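Local coordinates for protein nucleoside-diphosphate-sugar epimerase (Pseudomonas aeruginosa, PDB 2X4G) that probably binds a nicotinamide dinucleotide in a Rossmann fold and converts a nucleotide-sugar substrate, at residues A[42-45]-A[49-52]; A[147-152]-A[158-163]; A[219-224]-A[319-324]. All coordinates share one frame; numbering follows the deposited sequence.

Three separate contacts are compared, with centres 24 to 31 Å apart and no touching between them. Contact 1 is buried: it closes the end of strand 39-44 against the loop that follows, by apolar and CH-pi packing. Contact 2 is more superficial. There the loop 147-152 lies over an indole on helix 154-171, so an exposed leucine and a buried proline share one aromatic face. Contact 3, across the chain's centre from contact 2, joins parts distant in sequence, the start of helix 219-232 and the lead-in to helix 323-336. Its chemistry is polar, since a buried carboxylate is gripped by hydroxyl and backbone N-H groups. No helix or strand is shared among the three.

Contact 1: residues A[42-45]-A[49-52]; sequences LIHR and QIQR
Ile-50 meets both Leu-42 and His-44, residues of strand 39-44 that bracket Ile-43, and it supplies about half of the 170 Å² buried between the segments. The apolar part of the contact is a methyl of Leu-42 set against the ethyl arm of Ile-50. The distance between Leu-42 CD1 and Ile-50 CG1 is 3.9 Å, and the terminal Ile-50 CD1 lies 4.1 Å from the same methyl. The ethyl arm also touches the root of the histidine, with Ile-50 CD1 4.0 Å from His-44 CB.

The aromatic part is a CH-pi contact. Ile-50 CG2 stands over one face of the imidazole, 3.8 Å from the ring centroid and only 10° off the ring normal, so the methyl is centred over the ring and does not approach its edge. One torsion of Ile-50 makes this possible: CG1 lies opposite the backbone N (chi1 -153°), which sends the ethyl arm to Leu-42 and leaves CG2 for the histidine.

A polar bond within segment 42-45 helps to fix the ring's rotation. His-44 ND1 donates to Arg-45 O at 2.9 Å, and the N-H...O angle of 161° makes it fairly straight. The acceptor lies close to the imidazole plane, although the donor sits well above the carbonyl plane. Arg-45 O is also hydrogen-bonded to Ser-48 OG, within the short connection between the segments.

Around the contact, Leu-42 touches Ala-30 of helix 24-35 and Ile-50 touches Thr-22. This places the packing at the carboxyl end of the second parallel strand of a Rossmann fold, beside the glycine-rich turn after the first. In relatives with bound cofactor this strand end typically lies by the adenosine ribose, and the same is probable here.

Contact 2: residues A[147-152]-A[158-163]; sequences SLPSGK and CKWALD
The loop passes the helix with the CA atoms of Pro-149 and Trp-160 7.5 Å apart, and two turns shape it there: an inverse gamma turn centred on Pro-149 and a type II beta turn from Pro-149 to Lys-152, in which Gly-151 supplies the positive phi.

The proline ring presents its CD-CG corner to the indole face. Pro-149 CD is 3.6 Å from the centroid of the five-membered ring of Trp-160 and 19° off its normal, which is CH-pi geometry over the face. Its nearest ring atom is the fusion carbon, with Pro-149 CD to Trp-160 CD2 at 3.4 Å. Pro-149 CG extends the overlap toward the root of the side chain and comes within 3.9 Å of Trp-160 CB.

Leu-148 serves the six-membered part. Its CB sets out away from the helix, yet the branch returns, bringing Leu-148 CD2 to 3.5 Å from Trp-160 CZ3, and the two side chains cross at about a right angle. Leu-148 CA lies over the same face, nearer the rim. The indole is carried out to the loop because Trp-160 CG points opposite its backbone N (chi1 165°), leaving the helix axis for the loop. Ser-147 O remains 4.0 Å from Trp-160 NE1.

Beyond the contact, Cys-158 and Leu-162 pack on helix 98-116. Trp-160 directly follows Lys-159, the lysine of a YxxxK sequence, so the loop is folded down over the helix that carries this signature motif of short-chain dehydrogenase/reductase proteins.

Contact 3: residues A[219-224]-A[319-324]; sequences AAEAGR and STTALD
Glu-221 reaches Ser-319, Thr-320 and Thr-321 through a chain bent at its second torsion (chi2 -134°), which swings the carboxylate out from the first turn of helix 219-232. Ser-319 answers with OG placed opposite its own backbone N (chi1 -176°), and that rotation brings the hydroxyl up to the acid.

The grip falls on a single oxygen. Ser-319 OG donates to Glu-221 OE2 at 2.6 Å, approaching nearly in line with the C-O bond. The backbone N of Thr-320 is 3.1 Å from Glu-221 OE2 and uses its syn lone pair, on the side of OE1. The next amide, Thr-321 N, stands 3.3 Å from Glu-221 OE2 and comes from above the carboxylate plane. These three donors thus occupy distinct directions about one acceptor. Thr-321 OG1 adds a weak contact, 3.0 Å from Glu-221 OE2.

Two consecutive backbone N-H groups and a serine hydroxyl on one carboxylate oxygen hold the loop that leads into helix 323-336, whose N-cap position is Ala-322. The glutamate therefore links the helix after strand 213-218 of the Rossmann-type sheet to the last helix of the chain. It does so close to Asp-218, the residue just before helix 219-232: Asp-218 OD2 accepts from Glu-221 N, and the Thr-321 side chain touches Asp-218.

With this many donors around it, the buried acid would be expected to be stabilised as a carboxylate. Its other oxygen faces a cation one turn on, Glu-221 OE1 lying 3.6 Å from Arg-224 NH2 in a long salt bridge, at the edge of the guanidinium and in its plane.

Contact 1: residues A[42-45]-A[49-52]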
ATOM      1  N   LEU A  42      21.664   6.448 -29.290  1.00 35.93           N
ATOM      2  CA  LEU A  42      21.061   6.280 -27.974  1.00 35.71           C
ATOM      3  C   LEU A  42      20.854   7.651 -27.337  1.00 37.04           C
ATOM      4  O   LEU A  42      21.822   8.373 -27.055  1.00 37.68           O
ATOM      5  CB  LEU A  42      21.964   5.445 -27.063  1.00 35.18           C
ATOM      6  CG  LEU A  42      22.365   4.073 -27.567  1.00 33.42           C
ATOM      7  CD1 LEU A  42      23.209   3.350 -26.527  1.00 31.20           C
ATOM      8  CD2 LEU A  42      21.115   3.284 -27.936  1.00 32.85           C
ATOM      9  N   ILE A  43      19.592   8.022 -27.136  1.00 37.68           N
ATOM     10  CA  ILE A  43      19.261   9.262 -26.459  1.00 38.93           C
ATOM     11  C   ILE A  43      19.064   8.927 -24.985  1.00 39.24           C
ATOM     12  O   ILE A  43      18.167   8.179 -24.649  1.00 39.10           O
ATOM     13  CB  ILE A  43      17.999   9.910 -27.056  1.00 39.34           C
ATOM     14  CG1 ILE A  43      18.204  10.225 -28.550  1.00 38.68           C
ATOM     15  CG2 ILE A  43      17.648  11.204 -26.315  1.00 39.66           C
ATOM     16  CD1 ILE A  43      16.922  10.580 -29.274  1.00 36.10           C
ATOM     17  N   HIS A  44      19.916   9.470 -24.120  1.00 40.53           N
ATOM     18  CA  HIS A  44      19.880   9.156 -22.693  1.00 41.04           C
ATOM     19  C   HIS A  44      19.929  10.365 -21.793  1.00 42.98           C
ATOM     20  O   HIS A  44      20.432  11.431 -22.171  1.00 43.97           O
ATOM     21  CB  HIS A  44      21.069   8.293 -22.332  1.00 40.83           C
ATOM     22  CG  HIS A  44      22.387   8.980 -22.487  1.00 40.86           C
ATOM     23  ND1 HIS A  44      23.020   9.619 -21.443  1.00 43.80           N
ATOM     24  CD2 HIS A  44      23.209   9.096 -23.552  1.00 40.50           C
ATOM     25  CE1 HIS A  44      24.168  10.119 -21.862  1.00 43.72           C
ATOM     26  NE2 HIS A  44      24.308   9.809 -23.138  1.00 43.84           N
ATOM     27  N   ARG A  45      19.441  10.201 -20.573  1.00 44.27           N
ATOM     28  CA  ARG A  45      19.552  11.297 -19.619  1.00 46.67           C
ATOM     29  C   ARG A  45      20.967  11.300 -19.018  1.00 46.81           C
ATOM     30  O   ARG A  45      21.655  10.279 -19.022  1.00 46.29           O
ATOM     31  CB  ARG A  45      18.418  11.253 -18.600  1.00 47.28           C
ATOM     32  CG  ARG A  45      18.409  10.123 -17.644  1.00 51.06           C
ATOM     33  CD  ARG A  45      17.050  10.104 -16.918  1.00 57.74           C
ATOM     34  NE  ARG A  45      16.036   9.393 -17.699  1.00 62.97           N
ATOM     35  CZ  ARG A  45      14.749   9.253 -17.353  1.00 67.69           C
ATOM     36  NH1 ARG A  45      14.278   9.804 -16.227  1.00 69.84           N
ATOM     37  NH2 ARG A  45      13.920   8.558 -18.147  1.00 67.35           N
ATOM     38  N   GLN A  49      23.358   5.293 -17.041  1.00 51.33           N
ATOM     39  CA  GLN A  49      24.617   4.623 -17.267  1.00 52.03           C
ATOM     40  C   GLN A  49      24.658   3.864 -18.586  1.00 50.09           C
ATOM     41  O   GLN A  49      24.641   2.637 -18.669  1.00 49.25           O
ATOM     42  CB  GLN A  49      24.964   3.736 -16.102  1.00 53.18           C
ATOM     43  CG  GLN A  49      26.441   3.784 -15.910  1.00 58.39           C
ATOM     44  CD  GLN A  49      26.865   3.269 -14.589  1.00 64.55           C
ATOM     45  OE1 GLN A  49      26.224   3.541 -13.552  1.00 69.18           O
ATOM     46  NE2 GLN A  49      27.968   2.519 -14.591  1.00 67.89           N
ATOM     47  N   ILE A  50      24.753   4.674 -19.619  1.00 49.16           N
ATOM     48  CA  ILE A  50      24.630   4.260 -20.973  1.00 47.16           C
ATOM     49  C   ILE A  50      25.934   3.585 -21.434  1.00 47.59           C
ATOM     50  O   ILE A  50      25.938   2.847 -22.404  1.00 47.15           O
ATOM     51  CB  ILE A  50      24.235   5.505 -21.810  1.00 46.88           C
ATOM     52  CG1 ILE A  50      23.445   5.095 -23.062  1.00 45.39           C
ATOM     53  CG2 ILE A  50      25.456   6.393 -22.094  1.00 46.37           C
ATOM     54  CD1 ILE A  50      22.103   4.441 -22.763  1.00 41.61           C
ATOM     55  N   GLN A  51      27.032   3.802 -20.717  1.00 48.67           N
ATOM     56  CA  GLN A  51      28.291   3.102 -21.012  1.00 49.27           C
ATOM     57  C   GLN A  51      28.184   1.567 -20.930  1.00 48.01           C
ATOM     58  O   GLN A  51      29.090   0.877 -21.382  1.00 47.85           O
ATOM     59  CB  GLN A  51      29.443   3.597 -20.120  1.00 50.70           C
ATOM     60  CG  GLN A  51      29.181   3.514 -18.601  1.00 53.70           C
ATOM     61  CD  GLN A  51      28.787   4.882 -17.959  1.00 57.95           C
ATOM     62  OE1 GLN A  51      27.754   5.477 -18.300  1.00 58.30           O
ATOM     63  NE2 GLN A  51      29.616   5.359 -17.015  1.00 59.90           N
ATOM     64  N   ARG A  52      27.094   1.033 -20.369  1.00 46.54           N
ATOM     65  CA  ARG A  52      26.821  -0.406 -20.483  1.00 45.72           C
ATOM     66  C   ARG A  52      26.555  -0.845 -21.922  1.00 44.13           C
ATOM     67  O   ARG A  52      26.539  -2.031 -22.194  1.00 43.53           O
ATOM     68  CB  ARG A  52      25.613  -0.833 -19.639  1.00 45.56           C
ATOM     69  CG  ARG A  52      25.748  -0.570 -18.160  1.00 48.26           C
ATOM     70  CD  ARG A  52      25.048  -1.613 -17.253  1.00 51.24           C
ATOM     71  NE  ARG A  52      23.819  -2.122 -17.838  1.00 53.97           N
ATOM     72  CZ  ARG A  52      22.711  -1.408 -18.007  1.00 56.72           C
ATOM     73  NH1 ARG A  52      22.652  -0.131 -17.626  1.00 58.06           N
ATOM     74  NH2 ARG A  52      21.646  -1.978 -18.562  1.00 57.14           N
TER

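Contact 2: residues A[147-152]-A[158-163]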
ATOM      1  N   SER A 147     -14.161   4.835 -24.201  1.00 71.61           N
ATOM      2  CA  SER A 147     -13.956   6.081 -23.482  1.00 72.01           C
ATOM      3  C   SER A 147     -13.223   5.759 -22.187  1.00 70.74           C
ATOM      4  O   SER A 147     -12.761   4.645 -22.012  1.00 69.57           O
ATOM      5  CB  SER A 147     -15.314   6.696 -23.177  1.00 74.30           C
ATOM      6  OG  SER A 147     -16.069   5.810 -22.361  1.00 75.35           O
ATOM      7  N   LEU A 148     -13.131   6.722 -21.275  1.00 71.08           N
ATOM      8  CA  LEU A 148     -12.412   6.533 -20.013  1.00 70.02           C
ATOM      9  C   LEU A 148     -12.742   5.204 -19.385  1.00 69.59           C
ATOM     10  O   LEU A 148     -13.912   4.932 -19.116  1.00 70.64           O
ATOM     11  CB  LEU A 148     -12.777   7.622 -19.012  1.00 71.48           C
ATOM     12  CG  LEU A 148     -12.006   8.925 -19.129  1.00 71.13           C
ATOM     13  CD1 LEU A 148     -12.770  10.041 -18.398  1.00 73.11           C
ATOM     14  CD2 LEU A 148     -10.602   8.717 -18.582  1.00 67.93           C
ATOM     15  N   PRO A 149     -11.715   4.377 -19.137  1.00 67.91           N
ATOM     16  CA  PRO A 149     -11.886   3.065 -18.544  1.00 67.72           C
ATOM     17  C   PRO A 149     -12.275   3.206 -17.083  1.00 68.96           C
ATOM     18  O   PRO A 149     -11.486   2.923 -16.182  1.00 68.35           O
ATOM     19  CB  PRO A 149     -10.502   2.444 -18.690  1.00 65.80           C
ATOM     20  CG  PRO A 149      -9.597   3.590 -18.585  1.00 65.25           C
ATOM     21  CD  PRO A 149     -10.287   4.700 -19.303  1.00 66.47           C
ATOM     22  N   SER A 150     -13.508   3.633 -16.864  1.00 70.89           N
ATOM     23  CA  SER A 150     -13.936   4.077 -15.551  1.00 72.21           C
ATOM     24  C   SER A 150     -14.059   2.920 -14.564  1.00 71.85           C
ATOM     25  O   SER A 150     -14.476   1.822 -14.932  1.00 71.65           O
ATOM     26  CB  SER A 150     -15.259   4.820 -15.662  1.00 74.13           C
ATOM     27  OG  SER A 150     -15.475   5.546 -14.480  1.00 76.39           O
ATOM     28  N   GLY A 151     -13.677   3.177 -13.315  1.00 71.76           N
ATOM     29  CA  GLY A 151     -13.708   2.160 -12.274  1.00 71.28           C
ATOM     30  C   GLY A 151     -12.531   1.196 -12.276  1.00 68.92           C
ATOM     31  O   GLY A 151     -12.386   0.402 -11.342  1.00 68.94           O
ATOM     32  N   LYS A 152     -11.684   1.256 -13.301  1.00 66.65           N
ATOM     33  CA  LYS A 152     -10.526   0.372 -13.376  1.00 64.77           C
ATOM     34  C   LYS A 152      -9.357   0.929 -12.587  1.00 63.52           C
ATOM     35  O   LYS A 152      -9.364   2.087 -12.196  1.00 63.88           O
ATOM     36  CB  LYS A 152     -10.095   0.151 -14.828  1.00 63.66           C
ATOM     37  CG  LYS A 152     -11.130  -0.566 -15.689  1.00 65.57           C
ATOM     38  CD  LYS A 152     -11.362  -2.012 -15.242  1.00 67.30           C
ATOM     39  CE  LYS A 152     -12.065  -2.869 -16.313  1.00 68.25           C
ATOM     40  NZ  LYS A 152     -11.423  -4.228 -16.376  1.00 67.97           N
ATOM     41  N   CYS A 158      -3.527   4.783 -16.455  1.00 52.89           N
ATOM     42  CA  CYS A 158      -2.293   5.330 -16.964  1.00 52.41           C
ATOM     43  C   CYS A 158      -1.916   4.664 -18.298  1.00 50.94           C
ATOM     44  O   CYS A 158      -1.595   5.323 -19.286  1.00 50.49           O
ATOM     45  CB  CYS A 158      -1.196   5.150 -15.922  1.00 51.99           C
ATOM     46  SG  CYS A 158       0.423   5.429 -16.602  1.00 54.47           S
ATOM     47  N   LYS A 159      -1.992   3.348 -18.337  1.00 50.45           N
ATOM     48  CA  LYS A 159      -1.688   2.627 -19.572  1.00 49.64           C
ATOM     49  C   LYS A 159      -2.690   2.909 -20.691  1.00 49.41           C
ATOM     50  O   LYS A 159      -2.319   2.944 -21.854  1.00 50.18           O
ATOM     51  CB  LYS A 159      -1.537   1.120 -19.298  1.00 49.17           C
ATOM     52  CG  LYS A 159      -0.063   0.662 -19.135  1.00 49.77           C
ATOM     53  CD  LYS A 159       0.768   1.508 -18.147  1.00 53.08           C
ATOM     54  CE  LYS A 159       2.274   1.257 -18.294  1.00 53.33           C
ATOM     55  NZ  LYS A 159       2.734   1.403 -19.722  1.00 54.65           N
ATOM     56  N   TRP A 160      -3.946   3.134 -20.350  1.00 49.58           N
ATOM     57  CA  TRP A 160      -4.945   3.524 -21.347  1.00 49.35           C
ATOM     58  C   TRP A 160      -4.650   4.908 -21.893  1.00 49.13           C
ATOM     59  O   TRP A 160      -4.792   5.145 -23.079  1.00 49.05           O
ATOM     60  CB  TRP A 160      -6.359   3.506 -20.752  1.00 50.49           C
ATOM     61  CG  TRP A 160      -7.372   4.217 -21.589  1.00 50.08           C
ATOM     62  CD1 TRP A 160      -8.084   3.696 -22.616  1.00 49.29           C
ATOM     63  CD2 TRP A 160      -7.778   5.585 -21.470  1.00 50.13           C
ATOM     64  NE1 TRP A 160      -8.910   4.649 -23.153  1.00 50.02           N
ATOM     65  CE2 TRP A 160      -8.741   5.821 -22.469  1.00 50.96           C
ATOM     66  CE3 TRP A 160      -7.421   6.635 -20.615  1.00 50.04           C
ATOM     67  CZ2 TRP A 160      -9.366   7.065 -22.634  1.00 52.60           C
ATOM     68  CZ3 TRP A 160      -8.030   7.874 -20.786  1.00 51.64           C
ATOM     69  CH2 TRP A 160      -8.996   8.076 -21.783  1.00 52.50           C
ATOM     70  N   ALA A 161      -4.267   5.828 -21.017  1.00 49.33           N
ATOM     71  CA  ALA A 161      -3.995   7.210 -21.430  1.00 49.73           C
ATOM     72  C   ALA A 161      -2.831   7.299 -22.424  1.00 48.44           C
ATOM     73  O   ALA A 161      -2.961   7.882 -23.491  1.00 48.30           O
ATOM     74  CB  ALA A 161      -3.715   8.075 -20.218  1.00 50.17           C
ATOM     75  N   LEU A 162      -1.696   6.711 -22.060  1.00 47.59           N
ATOM     76  CA  LEU A 162      -0.516   6.709 -22.922  1.00 46.48           C
ATOM     77  C   LEU A 162      -0.834   6.103 -24.287  1.00 46.55           C
ATOM     78  O   LEU A 162      -0.327   6.555 -25.322  1.00 46.00           O
ATOM     79  CB  LEU A 162       0.620   5.948 -22.243  1.00 45.14           C
ATOM     80  CG  LEU A 162       1.203   6.596 -20.964  1.00 45.14           C
ATOM     81  CD1 LEU A 162       2.038   5.623 -20.089  1.00 39.88           C
ATOM     82  CD2 LEU A 162       2.023   7.853 -21.330  1.00 44.63           C
ATOM     83  N   ASP A 163      -1.690   5.087 -24.293  1.00 47.14           N
ATOM     84  CA  ASP A 163      -2.154   4.512 -25.551  1.00 47.88           C
ATOM     85  C   ASP A 163      -2.989   5.516 -26.361  1.00 49.62           C
ATOM     86  O   ASP A 163      -2.722   5.739 -27.540  1.00 49.78           O
ATOM     87  CB  ASP A 163      -2.956   3.238 -25.303  1.00 47.87           C
ATOM     88  CG  ASP A 163      -3.129   2.411 -26.563  1.00 48.06           C
ATOM     89  OD1 ASP A 163      -4.197   2.518 -27.214  1.00 48.74           O
ATOM     90  OD2 ASP A 163      -2.191   1.655 -26.904  1.00 46.58           O
TER

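Contact 3: residues A[219-224]-A[319-324]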
ATOM      1  N   ALA A 219      13.078 -11.521 -24.493  1.00 33.84           N
ATOM      2  CA  ALA A 219      13.537 -10.160 -24.600  1.00 33.83           C
ATOM      3  C   ALA A 219      14.202  -9.909 -25.951  1.00 34.04           C
ATOM      4  O   ALA A 219      13.912  -8.905 -26.611  1.00 33.81           O
ATOM      5  CB  ALA A 219      14.491  -9.835 -23.473  1.00 33.08           C
ATOM      6  N   ALA A 220      15.098 -10.808 -26.347  1.00 34.51           N
ATOM      7  CA  ALA A 220      15.860 -10.627 -27.587  1.00 35.00           C
ATOM      8  C   ALA A 220      14.900 -10.452 -28.746  1.00 35.27           C
ATOM      9  O   ALA A 220      15.083  -9.570 -29.564  1.00 36.24           O
ATOM     10  CB  ALA A 220      16.827 -11.814 -27.845  1.00 34.79           C
ATOM     11  N   GLU A 221      13.858 -11.269 -28.788  1.00 35.63           N
ATOM     12  CA  GLU A 221      12.879 -11.197 -29.861  1.00 36.52           C
ATOM     13  C   GLU A 221      12.069  -9.920 -29.790  1.00 35.70           C
ATOM     14  O   GLU A 221      11.885  -9.263 -30.819  1.00 36.59           O
ATOM     15  CB  GLU A 221      11.919 -12.405 -29.869  1.00 37.04           C
ATOM     16  CG  GLU A 221      12.607 -13.722 -29.666  1.00 40.72           C
ATOM     17  CD  GLU A 221      12.169 -14.802 -30.620  1.00 44.64           C
ATOM     18  OE1 GLU A 221      12.685 -14.812 -31.753  1.00 49.24           O
ATOM     19  OE2 GLU A 221      11.361 -15.667 -30.221  1.00 47.77           O
ATOM     20  N   ALA A 222      11.570  -9.575 -28.602  1.00 34.94           N
ATOM     21  CA  ALA A 222      10.703  -8.392 -28.459  1.00 34.65           C
ATOM     22  C   ALA A 222      11.408  -7.154 -29.029  1.00 34.43           C
ATOM     23  O   ALA A 222      10.801  -6.341 -29.701  1.00 33.80           O
ATOM     24  CB  ALA A 222      10.286  -8.189 -27.017  1.00 33.92           C
ATOM     25  N   GLY A 223      12.709  -7.057 -28.799  1.00 34.70           N
ATOM     26  CA  GLY A 223      13.536  -6.028 -29.434  1.00 35.31           C
ATOM     27  C   GLY A 223      13.519  -6.047 -30.954  1.00 35.90           C
ATOM     28  O   GLY A 223      13.503  -5.004 -31.589  1.00 36.04           O
ATOM     29  N   ARG A 224      13.540  -7.231 -31.543  1.00 36.51           N
ATOM     30  CA  ARG A 224      13.487  -7.331 -32.982  1.00 37.92           C
ATOM     31  C   ARG A 224      12.092  -6.964 -33.487  1.00 38.16           C
ATOM     32  O   ARG A 224      11.942  -6.281 -34.507  1.00 39.09           O
ATOM     33  CB  ARG A 224      13.915  -8.726 -33.422  1.00 38.74           C
ATOM     34  CG  ARG A 224      15.411  -8.997 -33.084  1.00 41.37           C
ATOM     35  CD  ARG A 224      16.010 -10.211 -33.777  1.00 42.12           C
ATOM     36  NE  ARG A 224      15.640 -11.418 -33.057  1.00 44.67           N
ATOM     37  CZ  ARG A 224      16.399 -12.046 -32.155  1.00 48.42           C
ATOM     38  NH1 ARG A 224      17.621 -11.610 -31.825  1.00 47.68           N
ATOM     39  NH2 ARG A 224      15.921 -13.141 -31.571  1.00 50.34           N
ATOM     40  N   SER A 319       7.601 -15.304 -32.763  1.00 41.62           N
ATOM     41  CA  SER A 319       8.605 -15.932 -31.919  1.00 41.35           C
ATOM     42  C   SER A 319       8.968 -17.300 -32.441  1.00 41.59           C
ATOM     43  O   SER A 319       8.117 -18.015 -32.974  1.00 41.78           O
ATOM     44  CB  SER A 319       8.078 -16.074 -30.490  1.00 41.41           C
ATOM     45  OG  SER A 319       9.064 -16.591 -29.605  1.00 43.62           O
ATOM     46  N   THR A 320      10.250 -17.637 -32.299  1.00 40.97           N
ATOM     47  CA  THR A 320      10.762 -18.961 -32.641  1.00 41.06           C
ATOM     48  C   THR A 320      11.512 -19.622 -31.476  1.00 40.50           C
ATOM     49  O   THR A 320      11.911 -20.768 -31.583  1.00 41.29           O
ATOM     50  CB  THR A 320      11.652 -18.913 -33.941  1.00 41.30           C
ATOM     51  OG1 THR A 320      12.608 -17.858 -33.874  1.00 40.50           O
ATOM     52  CG2 THR A 320      10.808 -18.649 -35.146  1.00 41.99           C
ATOM     53  N   THR A 321      11.648 -18.915 -30.354  1.00 39.53           N
ATOM     54  CA  THR A 321      12.466 -19.352 -29.212  1.00 39.15           C
ATOM     55  C   THR A 321      11.645 -20.187 -28.228  1.00 39.30           C
ATOM     56  O   THR A 321      10.560 -19.802 -27.850  1.00 39.07           O
ATOM     57  CB  THR A 321      13.095 -18.118 -28.471  1.00 38.37           C
ATOM     58  OG1 THR A 321      13.741 -17.271 -29.427  1.00 39.15           O
ATOM     59  CG2 THR A 321      14.116 -18.521 -27.433  1.00 36.05           C
ATOM     60  N   ALA A 322      12.164 -21.345 -27.832  1.00 40.26           N
ATOM     61  CA  ALA A 322      11.532 -22.150 -26.787  1.00 40.52           C
ATOM     62  C   ALA A 322      11.514 -21.331 -25.516  1.00 40.00           C
ATOM     63  O   ALA A 322      12.481 -20.628 -25.234  1.00 39.43           O
ATOM     64  CB  ALA A 322      12.293 -23.431 -26.560  1.00 40.39           C
ATOM     65  N   LEU A 323      10.414 -21.421 -24.769  1.00 40.64           N
ATOM     66  CA  LEU A 323      10.267 -20.736 -23.478  1.00 40.84           C
ATOM     67  C   LEU A 323      11.322 -21.099 -22.466  1.00 41.75           C
ATOM     68  O   LEU A 323      11.671 -20.282 -21.657  1.00 41.36           O
ATOM     69  CB  LEU A 323       8.919 -21.065 -22.836  1.00 41.11           C
ATOM     70  CG  LEU A 323       8.600 -20.331 -21.529  1.00 39.64           C
ATOM     71  CD1 LEU A 323       8.744 -18.807 -21.706  1.00 36.10           C
ATOM     72  CD2 LEU A 323       7.198 -20.709 -21.087  1.00 38.09           C
ATOM     73  N   ASP A 324      11.786 -22.345 -22.483  1.00 43.88           N
ATOM     74  CA  ASP A 324      12.780 -22.805 -21.520  1.00 45.09           C
ATOM     75  C   ASP A 324      14.098 -22.112 -21.786  1.00 44.86           C
ATOM     76  O   ASP A 324      14.834 -21.790 -20.841  1.00 45.44           O
ATOM     77  CB  ASP A 324      13.008 -24.317 -21.632  1.00 46.66           C
ATOM     78  CG  ASP A 324      11.991 -25.138 -20.865  1.00 49.78           C
ATOM     79  OD1 ASP A 324      12.156 -26.387 -20.878  1.00 53.51           O
ATOM     80  OD2 ASP A 324      11.051 -24.561 -20.252  1.00 51.88           O
TER